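Long-range contacts in glutathione S-transferase (Sphingobium chungbukense, PDB 6M1T), which binds glutathione and, as a beta-class transferase, probably conjugates it to electrophilic compounds in detoxification: residues 1-6 and 53-58; 104-109 and 162-167. All coordinates share one frame; numbering follows the deposited sequence.

Contact 1: 1-6 and 53-58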
# COMPACT_ATOMS: atom_id res chain seq x y z
N MET A 1 14.87 -4.11 19.71
CA MET A 1 13.83 -3.99 18.68
C MET A 1 12.56 -4.67 19.22
O MET A 1 12.66 -5.82 19.72
CB MET A 1 14.28 -4.69 17.40
CG MET A 1 13.57 -4.23 16.18
SD MET A 1 14.57 -4.21 14.69
CE MET A 1 14.91 -5.95 14.51
N LYS A 2 11.44 -3.97 19.16
CA LYS A 2 10.15 -4.51 19.65
C LYS A 2 9.18 -4.48 18.47
O LYS A 2 8.96 -3.40 17.89
CB LYS A 2 9.53 -3.67 20.77
CG LYS A 2 10.28 -3.58 22.09
CD LYS A 2 9.40 -3.01 23.19
CE LYS A 2 10.16 -2.14 24.16
NZ LYS A 2 10.32 -0.77 23.62
N LEU A 3 8.60 -5.62 18.18
CA LEU A 3 7.45 -5.73 17.27
C LEU A 3 6.14 -5.82 18.07
O LEU A 3 6.04 -6.70 18.92
CB LEU A 3 7.62 -6.98 16.40
CG LEU A 3 6.52 -7.14 15.38
CD1 LEU A 3 6.60 -6.06 14.28
CD2 LEU A 3 6.56 -8.55 14.79
N PHE A 4 5.18 -4.94 17.76
CA PHE A 4 3.85 -4.89 18.38
C PHE A 4 2.90 -5.69 17.52
O PHE A 4 2.83 -5.40 16.31
CB PHE A 4 3.37 -3.45 18.58
CG PHE A 4 4.23 -2.73 19.58
CD1 PHE A 4 5.45 -2.19 19.21
CD2 PHE A 4 3.85 -2.67 20.91
CE1 PHE A 4 6.25 -1.55 20.14
CE2 PHE A 4 4.65 -2.02 21.84
CZ PHE A 4 5.85 -1.47 21.46
N ILE A 5 2.30 -6.70 18.13
CA ILE A 5 1.46 -7.71 17.45
C ILE A 5 0.08 -7.82 18.08
O ILE A 5 -0.11 -7.49 19.26
CB ILE A 5 2.16 -9.08 17.43
CG1 ILE A 5 2.29 -9.74 18.80
CG2 ILE A 5 3.50 -8.96 16.73
CD1 ILE A 5 2.52 -11.25 18.70
N SER A 6 -0.80 -8.45 17.31
CA SER A 6 -2.03 -9.11 17.79
C SER A 6 -2.08 -10.49 17.12
O SER A 6 -1.95 -10.59 15.91
CB SER A 6 -3.22 -8.24 17.48
OG SER A 6 -4.39 -8.88 17.98
N PRO A 53 0.94 -4.02 12.43
CA PRO A 53 2.14 -3.97 13.27
C PRO A 53 2.70 -2.56 13.50
O PRO A 53 2.47 -1.69 12.68
CB PRO A 53 3.20 -4.73 12.45
CG PRO A 53 2.75 -4.50 11.01
CD PRO A 53 1.23 -4.44 11.04
N ALA A 54 3.54 -2.43 14.51
CA ALA A 54 4.47 -1.30 14.68
C ALA A 54 5.81 -1.89 15.11
O ALA A 54 5.80 -2.91 15.84
CB ALA A 54 3.96 -0.32 15.68
N LEU A 55 6.89 -1.36 14.58
CA LEU A 55 8.26 -1.83 14.88
C LEU A 55 9.07 -0.71 15.51
O LEU A 55 9.28 0.29 14.80
CB LEU A 55 8.92 -2.30 13.60
CG LEU A 55 10.33 -2.83 13.84
CD1 LEU A 55 10.28 -4.15 14.60
CD2 LEU A 55 11.03 -3.06 12.51
N THR A 56 9.44 -0.84 16.77
CA THR A 56 10.30 0.13 17.49
C THR A 56 11.74 -0.33 17.33
O THR A 56 12.07 -1.47 17.74
CB THR A 56 9.93 0.31 18.95
OG1 THR A 56 8.56 0.67 19.00
CG2 THR A 56 10.74 1.40 19.63
N LEU A 57 12.55 0.51 16.72
CA LEU A 57 13.98 0.24 16.46
C LEU A 57 14.75 0.44 17.77
O LEU A 57 14.20 1.07 18.69
CB LEU A 57 14.46 1.17 15.35
CG LEU A 57 13.64 1.12 14.07
CD1 LEU A 57 14.18 2.12 13.05
CD2 LEU A 57 13.58 -0.29 13.50
N ASP A 58 15.98 -0.04 17.83
CA ASP A 58 16.88 0.16 19.00
C ASP A 58 17.04 1.65 19.34
O ASP A 58 17.21 1.96 20.53
CB ASP A 58 18.21 -0.56 18.77
CG ASP A 58 18.01 -2.07 18.69
OD1 ASP A 58 17.01 -2.55 19.27
OD2 ASP A 58 18.83 -2.74 18.04
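Leu3 and Leu55 face each other as the non-hydrogen-bonded pair between two adjacent antiparallel strands, 2-5 and 54-56, inside a thioredoxin-like sheet; their axes run at 160°. On their face the two segments interlock in a row. The Leu3 side chain lies alongside the Pro53 ring, pointing the same way, and its CD1 sits between Pro53 CB at 4.1 Å and Leu55 CD1 at 4.2 Å. Leu55 CD1 in turn fills the hollow between Leu3 and Met1, whose CG lies 3.7 Å from it. Helices 12-21 and 66-75 cover this ridge through Pro14, Leu18 and Tyr72, among others. Pro53 follows a cis peptide bond, as does the hallmark proline of thioredoxin-fold glutathione transferases, and it touches the bound glutathione.

The opposite face carries Lys2, Phe4, Ala54 and Thr56. With CG anti to its carbonyl carbon (chi1 -66°), Phe4 turns a ring edge to the partner strand: Ala54 O lies in the ring plane, 3.5 Å from Phe4 CD1. Thr56 OG1, hydrogen-bonded to Thr62 OG1, stands at the same ring's edge. Lys2 and Thr56 exchange a pair of backbone hydrogen bonds, Lys2 N to Thr56 O 2.9 Å and Thr56 N to Lys2 O 2.8 Å. Beyond the strand ends, the chain terminus is tied down by a salt bridge: Asp58 OD1 takes Met1 N at 2.7 Å, nearly in line with its own C-O bond.

Contact 2: 104-109 and 162-167. With GSH (glutathione), chain C; GSH (glutathione), chain G.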
# COMPACT_ATOMS: atom_id res chain seq x y z
N GLU A 104 -4.99 -3.58 -1.63
CA GLU A 104 -6.14 -4.22 -2.33
C GLU A 104 -6.62 -5.47 -1.57
O GLU A 104 -7.77 -5.52 -1.21
CB GLU A 104 -5.74 -4.60 -3.76
CG GLU A 104 -5.25 -3.41 -4.58
CD GLU A 104 -6.31 -2.36 -4.87
OE1 GLU A 104 -5.95 -1.28 -5.37
OE2 GLU A 104 -7.48 -2.59 -4.57
N PHE A 105 -5.74 -6.45 -1.35
CA PHE A 105 -6.13 -7.78 -0.78
C PHE A 105 -6.58 -7.62 0.69
O PHE A 105 -7.71 -7.95 1.01
CB PHE A 105 -4.97 -8.77 -0.91
CG PHE A 105 -5.40 -10.20 -0.71
CD1 PHE A 105 -6.61 -10.64 -1.22
CD2 PHE A 105 -4.61 -11.09 0.01
CE1 PHE A 105 -7.00 -11.97 -1.06
CE2 PHE A 105 -5.02 -12.41 0.18
CZ PHE A 105 -6.21 -12.84 -0.35
N HIS A 106 -5.76 -6.99 1.52
CA HIS A 106 -6.05 -6.75 2.96
C HIS A 106 -7.41 -6.09 3.04
O HIS A 106 -8.23 -6.53 3.88
CB HIS A 106 -4.92 -5.93 3.64
CG HIS A 106 -5.06 -5.75 5.14
ND1 HIS A 106 -6.24 -5.48 5.77
CD2 HIS A 106 -4.13 -5.74 6.12
CE1 HIS A 106 -6.05 -5.36 7.08
NE2 HIS A 106 -4.77 -5.52 7.31
N LYS A 107 -7.61 -5.01 2.29
CA LYS A 107 -8.76 -4.09 2.49
C LYS A 107 -10.04 -4.81 1.99
O LYS A 107 -11.09 -4.58 2.61
CB LYS A 107 -8.49 -2.71 1.87
CG LYS A 107 -7.34 -1.92 2.52
CD LYS A 107 -7.30 -1.99 4.04
CE LYS A 107 -6.65 -0.84 4.75
NZ LYS A 107 -7.67 0.10 5.30
N ALA A 108 -9.95 -5.73 1.01
CA ALA A 108 -11.09 -6.60 0.60
C ALA A 108 -11.74 -7.29 1.81
O ALA A 108 -12.97 -7.45 1.79
CB ALA A 108 -10.66 -7.64 -0.42
N PHE A 109 -10.97 -7.69 2.82
CA PHE A 109 -11.42 -8.52 3.97
C PHE A 109 -12.17 -7.69 5.03
O PHE A 109 -12.88 -8.27 5.90
CB PHE A 109 -10.25 -9.18 4.68
CG PHE A 109 -9.66 -10.36 3.97
CD1 PHE A 109 -10.18 -11.64 4.17
CD2 PHE A 109 -8.58 -10.21 3.13
CE1 PHE A 109 -9.62 -12.71 3.50
CE2 PHE A 109 -8.03 -11.29 2.46
CZ PHE A 109 -8.56 -12.55 2.65
N LEU A 162 -3.58 -15.40 3.47
CA LEU A 162 -4.22 -16.66 2.98
C LEU A 162 -4.69 -17.50 4.16
O LEU A 162 -5.60 -18.32 3.98
CB LEU A 162 -3.24 -17.42 2.07
CG LEU A 162 -2.93 -16.74 0.74
CD1 LEU A 162 -1.99 -17.61 -0.07
CD2 LEU A 162 -4.17 -16.44 -0.04
N GLY A 163 -4.21 -17.21 5.37
CA GLY A 163 -4.82 -17.75 6.60
C GLY A 163 -6.16 -17.15 6.99
O GLY A 163 -6.77 -17.72 7.92
N TRP A 164 -6.64 -16.06 6.36
CA TRP A 164 -7.87 -15.35 6.78
C TRP A 164 -9.18 -15.90 6.19
O TRP A 164 -10.16 -15.97 6.91
CB TRP A 164 -7.77 -13.86 6.48
CG TRP A 164 -6.72 -13.19 7.31
CD1 TRP A 164 -6.05 -13.66 8.39
CD2 TRP A 164 -6.25 -11.86 7.08
NE1 TRP A 164 -5.19 -12.70 8.87
CE2 TRP A 164 -5.27 -11.60 8.06
CE3 TRP A 164 -6.55 -10.91 6.12
CZ2 TRP A 164 -4.59 -10.38 8.11
CZ3 TRP A 164 -5.86 -9.72 6.14
CH2 TRP A 164 -4.91 -9.46 7.13
N PRO A 165 -9.25 -16.27 4.90
CA PRO A 165 -10.52 -16.72 4.32
C PRO A 165 -11.19 -17.83 5.14
O PRO A 165 -12.41 -17.80 5.26
CB PRO A 165 -10.10 -17.21 2.93
CG PRO A 165 -8.87 -16.42 2.60
CD PRO A 165 -8.16 -16.22 3.92
N ALA A 166 -10.41 -18.73 5.73
CA ALA A 166 -11.00 -19.90 6.45
C ALA A 166 -11.80 -19.41 7.66
O ALA A 166 -12.71 -20.12 8.08
CB ALA A 166 -9.95 -20.92 6.84
N HIS A 167 -11.52 -18.20 8.17
CA HIS A 167 -12.21 -17.64 9.35
C HIS A 167 -13.42 -16.80 8.95
O HIS A 167 -14.11 -16.39 9.87
CB HIS A 167 -11.26 -16.80 10.20
CG HIS A 167 -10.15 -17.62 10.72
ND1 HIS A 167 -10.21 -18.17 11.97
CD2 HIS A 167 -8.98 -17.98 10.18
CE1 HIS A 167 -9.13 -18.87 12.18
NE2 HIS A 167 -8.35 -18.77 11.09
N1 GSH C . -2.00 -0.30 6.35
CA1 GSH C . -1.58 -0.95 7.61
C1 GSH C . -0.35 -1.83 7.36
O11 GSH C . -0.20 -2.24 6.20
O12 GSH C . 0.41 -2.06 8.36
CB1 GSH C . -2.76 -1.77 8.12
CG1 GSH C . -2.63 -2.24 9.55
CD1 GSH C . -3.95 -2.86 10.02
OE1 GSH C . -5.03 -2.61 9.48
N2 GSH C . -3.86 -3.64 11.08
CA2 GSH C . -4.97 -4.27 11.76
C2 GSH C . -5.34 -3.55 13.05
O2 GSH C . -4.46 -3.24 13.85
CB2 GSH C . -4.69 -5.75 12.04
SG2 GSH C . -4.70 -6.79 10.56
N3 GSH C . -6.61 -3.22 13.19
CA3 GSH C . -7.12 -2.57 14.37
C3 GSH C . -7.88 -1.28 14.05
O31 GSH C . -7.81 -0.83 12.89
O32 GSH C . -8.51 -0.74 14.99
N1 GSH G . -3.58 0.31 -5.13
CA1 GSH G . -3.59 0.89 -6.50
C1 GSH G . -2.41 1.89 -6.65
O11 GSH G . -1.89 2.02 -7.80
O12 GSH G . -2.00 2.47 -5.62
CB1 GSH G . -4.99 1.48 -6.72
CG1 GSH G . -5.15 2.21 -8.04
CD1 GSH G . -6.60 2.61 -8.22
OE1 GSH G . -7.48 2.27 -7.42
N2 GSH G . -6.85 3.33 -9.31
CA2 GSH G . -8.17 3.78 -9.72
C2 GSH G . -8.74 2.94 -10.85
O2 GSH G . -8.07 2.62 -11.84
CB2 GSH G . -8.10 5.26 -10.08
SG2 GSH G . -7.78 6.31 -8.65
N3 GSH G . -10.00 2.56 -10.72
CA3 GSH G . -10.69 1.83 -11.75
C3 GSH G . -11.15 0.47 -11.25
O31 GSH G . -11.78 -0.24 -12.04
O32 GSH G . -10.87 0.17 -10.06
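Phe105, His106 and Phe109, near the C-terminal end of helix 89-108, meet Leu162, Trp164 and Pro165. Glu104 looks across the dimer: its OE1 accepts a hydrogen bond from N1 of the second subunit's glutathione (chain G) at 2.9 Å, and its OE2 salt-bridges that subunit's Lys107. The side chains of Phe105 and Leu162 cross at about a right angle, Phe105 CE2 lying 4.1 Å from Leu162 CD2, while Phe109 CE2 stands over the centre of one Phe105 face. His106, its CG anti to the backbone N (chi1 -174°), offers a ring face to the edge of Trp164; Trp164 CH2 lies 3.9 Å above the imidazole plane of His106, offset toward the rim, planes at 78°. Phe109 takes a second edge-to-face contact from this indole, planes at 87°, Trp164 CE3 lying 3.7 Å above the Phe109 ring, again toward the rim, with Pro165 CG in plane at its edge. This aromatic cluster of the helical C-terminal domain presents His106, a glutathione-binding residue, to the ligand's thiol end: His106 NE2 is 3.5 Å from SG2 of glutathione (chain C). An alanine in place of Phe109 would probably leave Trp164 without one of its two aromatic partners and open a gap beside Phe105 and Pro165. Trp164 NE1 donates to Gly8 O of the thioredoxin-like domain. Helix 119-139 packs on Phe105, Phe109 and Leu162, helix 153-162 on Phe105 and His106, helix 176-186 on Leu162.

Overall arrangement
Contact 1 lies in the thioredoxin-like domain and contact 2 in the helical domain, in series along the chain and on opposite sides of its centre. Their centres are 22 Å apart and their nearest atoms about 7 Å, without touching. What joins them is the glutathione site: the side chain of Pro53 of contact 1 comes within about 4 Å of the bound ligand, and His106 of contact 2 belongs to the same pocket. The side chains of both residues lie about 4 Å from that of Cys10, which also binds glutathione. Contact 2 additionally reaches a second pocket, where the side chain of Leu162 comes within about 4 Å of the bound cysteine.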